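Local atomic coordinates of purine catabolism protein pucG (Bacillus subtilis, PDB entry 3ISL), a protein that catalyses the pyridoxal-phosphate-dependent transfer of an amino group from (S)-ureidoglycine to glyoxylate, yielding oxalurate and glycine in purine catabolism. Residues Arg12-Pro24 / Arg363-Val376. Numbering follows the deposited sequence.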
ATOM      1  N   ARG A  12      23.393   1.187  -2.188  1.00 21.97           N
ATOM      2  CA  ARG A  12      23.460   1.164  -3.678  1.00 20.23           C
ATOM      3  C   ARG A  12      23.535   2.551  -4.216  1.00 19.23           C
ATOM      4  O   ARG A  12      23.187   3.533  -3.551  1.00 17.71           O
ATOM      5  CB  ARG A  12      22.210   0.470  -4.290  1.00 19.70           C
ATOM      6  CG  ARG A  12      21.982  -0.984  -3.865  1.00 18.56           C
ATOM      7  CD  ARG A  12      23.200  -1.806  -4.038  1.00 18.30           C
ATOM      8  NE  ARG A  12      22.918  -3.238  -4.232  1.00 20.72           N
ATOM      9  CZ  ARG A  12      23.858  -4.182  -4.258  1.00 19.76           C
ATOM     10  NH1 ARG A  12      25.138  -3.867  -3.997  1.00 19.37           N
ATOM     11  NH2 ARG A  12      23.534  -5.429  -4.541  1.00 13.99           N
ATOM     12  N   THR A  13      24.004   2.627  -5.453  1.00 20.31           N
ATOM     13  CA  THR A  13      23.896   3.832  -6.244  1.00 18.38           C
ATOM     14  C   THR A  13      22.816   3.529  -7.235  1.00 18.16           C
ATOM     15  O   THR A  13      23.045   2.781  -8.154  1.00 19.93           O
ATOM     16  CB  THR A  13      25.195   4.054  -6.975  1.00 18.76           C
ATOM     17  OG1 THR A  13      26.197   4.302  -5.976  1.00 21.45           O
ATOM     18  CG2 THR A  13      25.096   5.253  -7.942  1.00 16.77           C
ATOM     19  N   ILE A  14      21.644   4.131  -7.105  1.00 16.76           N
ATOM     20  CA  ILE A  14      20.524   3.681  -7.929  1.00 18.73           C
ATOM     21  C   ILE A  14      20.245   4.606  -9.095  1.00 18.43           C
ATOM     22  O   ILE A  14      19.821   5.780  -8.923  1.00 17.45           O
ATOM     23  CB  ILE A  14      19.205   3.480  -7.149  1.00 18.54           C
ATOM     24  CG1 ILE A  14      19.435   2.459  -6.032  1.00 20.68           C
ATOM     25  CG2 ILE A  14      18.080   2.983  -8.140  1.00 19.57           C
ATOM     26  CD1 ILE A  14      18.187   2.271  -5.051  1.00 18.52           C
ATOM     27  N   MET A  15      20.460   4.044 -10.285  1.00 16.77           N
ATOM     28  CA  MET A  15      20.322   4.799 -11.493  1.00 19.13           C
ATOM     29  C   MET A  15      19.382   4.084 -12.483  1.00 19.49           C
ATOM     30  O   MET A  15      19.644   4.078 -13.698  1.00 21.07           O
ATOM     31  CB  MET A  15      21.757   5.080 -12.108  1.00 17.77           C
ATOM     32  CG  MET A  15      22.574   6.160 -11.254  1.00 19.82           C
ATOM     33  SD  MET A  15      21.687   7.751 -10.892  1.00 21.05           S
ATOM     34  CE  MET A  15      22.246   8.800 -12.240  1.00 21.09           C
ATOM     35  N   THR A  16      18.311   3.491 -11.964  1.00 20.90           N
ATOM     36  CA  THR A  16      17.252   2.894 -12.783  1.00 20.76           C
ATOM     37  C   THR A  16      16.137   3.949 -12.917  1.00 20.93           C
ATOM     38  O   THR A  16      16.210   5.000 -12.276  1.00 21.54           O
ATOM     39  CB  THR A  16      16.637   1.716 -12.059  1.00 22.19           C
ATOM     40  OG1 THR A  16      15.988   2.179 -10.852  1.00 19.28           O
ATOM     41  CG2 THR A  16      17.704   0.653 -11.725  1.00 21.24           C
ATOM     42  N   PRO A  17      15.096   3.656 -13.721  1.00 21.17           N
ATOM     43  CA  PRO A  17      13.868   4.463 -13.700  1.00 20.98           C
ATOM     44  C   PRO A  17      12.881   4.195 -12.545  1.00 21.46           C
ATOM     45  O   PRO A  17      11.716   4.579 -12.642  1.00 22.47           O
ATOM     46  CB  PRO A  17      13.205   4.141 -15.058  1.00 21.30           C
ATOM     47  CG  PRO A  17      14.313   3.641 -15.969  1.00 19.56           C
ATOM     48  CD  PRO A  17      15.207   2.843 -14.962  1.00 19.46           C
ATOM     49  N   GLY A  18      13.343   3.583 -11.450  1.00 22.33           N
ATOM     50  CA  GLY A  18      12.547   3.392 -10.255  1.00 22.22           C
ATOM     51  C   GLY A  18      12.560   1.947  -9.830  1.00 22.81           C
ATOM     52  O   GLY A  18      12.655   1.061 -10.670  1.00 23.10           O
ATOM     53  N   PRO A  19      12.492   1.702  -8.518  1.00 22.90           N
ATOM     54  CA  PRO A  19      12.496   2.732  -7.494  1.00 22.35           C
ATOM     55  C   PRO A  19      13.916   3.318  -7.277  1.00 22.18           C
ATOM     56  O   PRO A  19      14.908   2.550  -7.300  1.00 20.16           O
ATOM     57  CB  PRO A  19      12.042   1.966  -6.236  1.00 23.82           C
ATOM     58  CG  PRO A  19      12.501   0.543  -6.515  1.00 23.84           C
ATOM     59  CD  PRO A  19      12.299   0.351  -7.960  1.00 22.87           C
ATOM     60  N   VAL A  20      13.984   4.642  -7.044  1.00 18.98           N
ATOM     61  CA  VAL A  20      15.239   5.318  -6.871  1.00 19.74           C
ATOM     62  C   VAL A  20      15.589   5.648  -5.413  1.00 19.31           C
ATOM     63  O   VAL A  20      14.843   5.296  -4.482  1.00 21.19           O
ATOM     64  CB  VAL A  20      15.305   6.583  -7.807  1.00 20.73           C
ATOM     65  CG1 VAL A  20      15.031   6.143  -9.272  1.00 20.39           C
ATOM     66  CG2 VAL A  20      14.271   7.655  -7.359  1.00 17.59           C
ATOM     67  N   GLU A  21      16.702   6.311  -5.190  1.00 20.83           N
ATOM     68  CA  GLU A  21      17.173   6.568  -3.820  1.00 22.01           C
ATOM     69  C   GLU A  21      16.247   7.602  -3.213  1.00 22.05           C
ATOM     70  O   GLU A  21      15.718   8.490  -3.919  1.00 22.10           O
ATOM     71  CB  GLU A  21      18.575   7.159  -3.849  1.00 20.69           C
ATOM     72  CG  GLU A  21      19.662   6.249  -4.201  1.00 22.55           C
ATOM     73  CD  GLU A  21      20.891   6.998  -4.605  1.00 24.57           C
ATOM     74  OE1 GLU A  21      21.140   8.140  -4.105  1.00 22.59           O
ATOM     75  OE2 GLU A  21      21.608   6.441  -5.445  1.00 22.73           O
ATOM     76  N   VAL A  22      16.060   7.513  -1.903  1.00 22.22           N
ATOM     77  CA  VAL A  22      15.228   8.439  -1.128  1.00 20.75           C
ATOM     78  C   VAL A  22      16.072   9.524  -0.475  1.00 21.91           C
ATOM     79  O   VAL A  22      17.134   9.193   0.167  1.00 20.81           O
ATOM     80  CB  VAL A  22      14.476   7.610  -0.107  1.00 22.79           C
ATOM     81  CG1 VAL A  22      13.645   8.451   0.843  1.00 20.58           C
ATOM     82  CG2 VAL A  22      13.527   6.690  -0.910  1.00 23.64           C
ATOM     83  N   ASP A  23      15.633  10.794  -0.548  1.00 20.40           N
ATOM     84  CA  ASP A  23      16.376  11.835   0.199  1.00 24.23           C
ATOM     85  C   ASP A  23      16.516  11.411   1.682  1.00 25.19           C
ATOM     86  O   ASP A  23      15.539  10.933   2.278  1.00 25.97           O
ATOM     87  CB  ASP A  23      15.671  13.227   0.120  1.00 25.60           C
ATOM     88  CG  ASP A  23      16.565  14.393   0.645  1.00 27.13           C
ATOM     89  OD1 ASP A  23      16.932  14.414   1.838  1.00 28.65           O
ATOM     90  OD2 ASP A  23      16.946  15.303  -0.119  1.00 24.94           O
ATOM     91  N   PRO A  24      17.710  11.610   2.281  1.00 25.47           N
ATOM     92  CA  PRO A  24      17.959  11.355   3.663  1.00 25.75           C
ATOM     93  C   PRO A  24      17.002  12.077   4.587  1.00 26.27           C
ATOM     94  O   PRO A  24      16.692  11.529   5.651  1.00 25.00           O
ATOM     95  CB  PRO A  24      19.398  11.871   3.844  1.00 25.10           C
ATOM     96  CG  PRO A  24      20.022  11.465   2.592  1.00 26.15           C
ATOM     97  CD  PRO A  24      18.977  11.998   1.612  1.00 26.48           C
ATOM     98  N   ARG A 363      18.483   1.194 -19.608  1.00 25.06           N
ATOM     99  CA  ARG A 363      17.812   2.442 -19.295  1.00 25.60           C
ATOM    100  C   ARG A 363      18.423   3.058 -18.041  1.00 24.36           C
ATOM    101  O   ARG A 363      18.419   2.458 -16.974  1.00 23.40           O
ATOM    102  CB  ARG A 363      16.297   2.232 -19.130  1.00 25.18           C
ATOM    103  CG  ARG A 363      15.638   1.693 -20.378  1.00 28.05           C
ATOM    104  CD  ARG A 363      14.182   1.395 -20.136  1.00 29.79           C
ATOM    105  NE  ARG A 363      14.041   0.188 -19.357  1.00 31.36           N
ATOM    106  CZ  ARG A 363      13.145   0.023 -18.390  1.00 30.33           C
ATOM    107  NH1 ARG A 363      12.282   0.971 -18.084  1.00 28.08           N
ATOM    108  NH2 ARG A 363      13.105  -1.121 -17.744  1.00 29.43           N
ATOM    109  N   ILE A 364      18.935   4.280 -18.159  1.00 23.85           N
ATOM    110  CA  ILE A 364      19.560   4.886 -16.996  1.00 23.45           C
ATOM    111  C   ILE A 364      18.584   6.000 -16.573  1.00 24.55           C
ATOM    112  O   ILE A 364      18.316   6.895 -17.366  1.00 24.40           O
ATOM    113  CB  ILE A 364      20.927   5.430 -17.279  1.00 23.17           C
ATOM    114  CG1 ILE A 364      21.824   4.326 -17.908  1.00 24.05           C
ATOM    115  CG2 ILE A 364      21.551   6.135 -15.990  1.00 20.37           C
ATOM    116  CD1 ILE A 364      23.267   4.746 -18.241  1.00 23.19           C
ATOM    117  N   GLY A 365      18.061   5.887 -15.342  1.00 22.63           N
ATOM    118  CA  GLY A 365      17.128   6.864 -14.743  1.00 23.56           C
ATOM    119  C   GLY A 365      17.952   7.962 -14.090  1.00 23.83           C
ATOM    120  O   GLY A 365      19.073   7.683 -13.582  1.00 25.70           O
ATOM    121  N   THR A 366      17.487   9.211 -14.162  1.00 23.54           N
ATOM    122  CA  THR A 366      18.114  10.339 -13.423  1.00 22.24           C
ATOM    123  C   THR A 366      16.903  11.018 -12.802  1.00 22.35           C
ATOM    124  O   THR A 366      16.460  12.019 -13.299  1.00 24.47           O
ATOM    125  CB  THR A 366      18.868  11.363 -14.371  1.00 22.74           C
ATOM    126  OG1 THR A 366      18.066  11.608 -15.533  1.00 23.93           O
ATOM    127  CG2 THR A 366      20.209  10.823 -14.835  1.00 20.98           C
ATOM    128  N   MET A 367      16.340  10.434 -11.744  1.00 21.37           N
ATOM    129  CA  MET A 367      15.098  10.892 -11.145  1.00 21.31           C
ATOM    130  C   MET A 367      15.273  11.298  -9.680  1.00 21.59           C
ATOM    131  O   MET A 367      15.876  10.530  -8.907  1.00 22.42           O
ATOM    132  CB  MET A 367      14.072   9.708 -11.126  1.00 21.22           C
ATOM    133  CG  MET A 367      13.647   9.204 -12.555  1.00 17.91           C
ATOM    134  SD  MET A 367      12.770   7.670 -12.365  1.00 22.73           S
ATOM    135  CE  MET A 367      11.705   7.719 -13.838  1.00 16.06           C
ATOM    136  N   GLY A 368      14.674  12.432  -9.256  1.00 20.03           N
ATOM    137  CA  GLY A 368      14.629  12.718  -7.866  1.00 20.80           C
ATOM    138  C   GLY A 368      15.999  12.826  -7.212  1.00 21.13           C
ATOM    139  O   GLY A 368      16.934  13.446  -7.763  1.00 22.02           O
ATOM    140  N   TYR A 369      16.144  12.212  -6.045  1.00 19.93           N
ATOM    141  CA  TYR A 369      17.387  12.341  -5.272  1.00 20.72           C
ATOM    142  C   TYR A 369      18.565  11.677  -6.002  1.00 21.50           C
ATOM    143  O   TYR A 369      19.707  12.035  -5.771  1.00 21.87           O
ATOM    144  CB  TYR A 369      17.218  11.693  -3.897  1.00 22.58           C
ATOM    145  CG  TYR A 369      18.411  12.011  -3.007  1.00 23.86           C
ATOM    146  CD1 TYR A 369      18.589  13.324  -2.495  1.00 25.73           C
ATOM    147  CD2 TYR A 369      19.365  11.056  -2.736  1.00 24.70           C
ATOM    148  CE1 TYR A 369      19.674  13.647  -1.718  1.00 27.36           C
ATOM    149  CE2 TYR A 369      20.496  11.380  -1.955  1.00 31.73           C
ATOM    150  CZ  TYR A 369      20.644  12.681  -1.470  1.00 29.20           C
ATOM    151  OH  TYR A 369      21.737  12.992  -0.672  1.00 32.99           O
ATOM    152  N   SER A 370      18.288  10.630  -6.792  1.00 21.17           N
ATOM    153  CA  SER A 370      19.284   9.981  -7.683  1.00 22.68           C
ATOM    154  C   SER A 370      19.809  10.888  -8.826  1.00 22.37           C
ATOM    155  O   SER A 370      20.900  10.629  -9.466  1.00 24.88           O
ATOM    156  CB  SER A 370      18.606   8.728  -8.278  1.00 22.08           C
ATOM    157  OG  SER A 370      18.634   7.640  -7.321  1.00 22.22           O
ATOM    158  N   CYS A 371      19.046  11.948  -9.106  1.00 21.52           N
ATOM    159  CA  CYS A 371      19.390  12.863 -10.185  1.00 22.87           C
ATOM    160  C   CYS A 371      20.360  13.893  -9.594  1.00 23.05           C
ATOM    161  O   CYS A 371      19.954  15.030  -9.244  1.00 22.76           O
ATOM    162  CB  CYS A 371      18.124  13.534 -10.738  1.00 22.64           C
ATOM    163  SG  CYS A 371      18.476  14.585 -12.135  1.00 24.94           S
ATOM    164  N   ARG A 372      21.624  13.486  -9.420  1.00 22.50           N
ATOM    165  CA  ARG A 372      22.580  14.394  -8.801  1.00 24.04           C
ATOM    166  C   ARG A 372      23.951  14.145  -9.356  1.00 24.98           C
ATOM    167  O   ARG A 372      24.260  13.050  -9.846  1.00 26.57           O
ATOM    168  CB  ARG A 372      22.535  14.362  -7.250  1.00 23.00           C
ATOM    169  CG  ARG A 372      23.245  13.116  -6.603  1.00 22.13           C
ATOM    170  CD  ARG A 372      22.975  13.136  -5.056  1.00 22.18           C
ATOM    171  NE  ARG A 372      23.733  12.070  -4.399  1.00 24.66           N
ATOM    172  CZ  ARG A 372      23.248  10.856  -4.264  1.00 26.23           C
ATOM    173  NH1 ARG A 372      22.014  10.633  -4.732  1.00 25.94           N
ATOM    174  NH2 ARG A 372      23.930   9.899  -3.613  1.00 24.42           N
ATOM    175  N   LYS A 373      24.787  15.186  -9.329  1.00 27.65           N
ATOM    176  CA  LYS A 373      26.064  15.087 -10.037  1.00 27.19           C
ATOM    177  C   LYS A 373      26.944  13.927  -9.609  1.00 26.21           C
ATOM    178  O   LYS A 373      27.563  13.303 -10.459  1.00 27.19           O
ATOM    179  CB  LYS A 373      26.828  16.368  -9.908  1.00 29.67           C
ATOM    180  CG  LYS A 373      27.644  16.519  -8.621  1.00 34.84           C
ATOM    181  CD  LYS A 373      28.226  17.984  -8.568  1.00 38.53           C
ATOM    182  CE  LYS A 373      29.174  18.137  -9.726  1.00 40.63           C
ATOM    183  NZ  LYS A 373      28.914  16.866 -10.526  1.00 41.43           N
ATOM    184  N   GLU A 374      26.961  13.583  -8.320  1.00 25.65           N
ATOM    185  CA  GLU A 374      27.787  12.475  -7.836  1.00 25.99           C
ATOM    186  C   GLU A 374      27.398  11.122  -8.492  1.00 25.83           C
ATOM    187  O   GLU A 374      28.285  10.302  -8.859  1.00 26.38           O
ATOM    188  CB  GLU A 374      27.724  12.350  -6.283  1.00 25.28           C
ATOM    189  CG  GLU A 374      28.341  13.586  -5.547  1.00 27.75           C
ATOM    190  CD  GLU A 374      27.283  14.658  -5.217  1.00 25.31           C
ATOM    191  OE1 GLU A 374      26.200  14.735  -5.856  1.00 21.74           O
ATOM    192  OE2 GLU A 374      27.534  15.424  -4.294  1.00 29.24           O
ATOM    193  N   ASN A 375      26.087  10.901  -8.619  1.00 24.94           N
ATOM    194  CA  ASN A 375      25.530   9.649  -9.168  1.00 25.21           C
ATOM    195  C   ASN A 375      25.749   9.636 -10.699  1.00 25.62           C
ATOM    196  O   ASN A 375      26.109   8.608 -11.311  1.00 27.29           O
ATOM    197  CB  ASN A 375      24.027   9.548  -8.890  1.00 24.13           C
ATOM    198  CG  ASN A 375      23.715   8.860  -7.667  1.00 24.92           C
ATOM    199  OD1 ASN A 375      22.599   8.293  -7.514  1.00 26.61           O
ATOM    200  ND2 ASN A 375      24.658   8.855  -6.741  1.00 17.45           N
ATOM    201  N   VAL A 376      25.568  10.798 -11.325  1.00 25.09           N
ATOM    202  CA  VAL A 376      25.816  10.864 -12.737  1.00 23.37           C
ATOM    203  C   VAL A 376      27.285  10.566 -13.033  1.00 24.49           C
ATOM    204  O   VAL A 376      27.606   9.797 -13.899  1.00 23.98           O
ATOM    205  CB  VAL A 376      25.405  12.228 -13.305  1.00 24.73           C
ATOM    206  CG1 VAL A 376      26.076  12.414 -14.644  1.00 20.58           C
ATOM    207  CG2 VAL A 376      23.881  12.233 -13.485  1.00 22.38           C
TER
HETATM  208  O   HOH W   1      17.388   7.566 -11.150  1.00 20.21           O
HETATM  209  O   HOH W   2      24.182   7.216  -4.256  1.00 21.31           O
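M15 and S370 meet at the tightly packed end of this contact. Folded back at CB-CG (chi2 -51°), the flexible thioether of M15 curls so that SD lies 3.3 Å from S370 O, while CE reaches T366 CG2 and V376 CG2. Small S370 suits its buried place because one hydroxyl serves two backbone groups of 12-24: OG donates to I14 O (2.7 Å), in the carbonyl plane, and accepts from E21 N. G365 fits where a side chain would strike T16 O; its N-H hydrogen-bonds to M15 O (2.9 Å). In this class-V aminotransferase, strand 13-14 and the loop after it are thus joined to strand 361-365 and the start of helix 373-389, close to the cofactor: M367, against P17 and V20, also nears K198, the lysine that carries PLP, though not joined to it in this structure. Toward the looser, partly exposed side, E21 OE1 meets the edge of the R372 guanidinium, the two planes 72° apart, in a salt bridge to NH1 (2.7 Å), on the syn side but somewhat out of the carboxylate plane; OE2 accepts from I14 N. An alanine at E21 is likely to leave R372 without this countercharge and I14 N without its acceptor. Farther out, D23 CA and P24 CD make CH-pi contacts over one face of flat Y369.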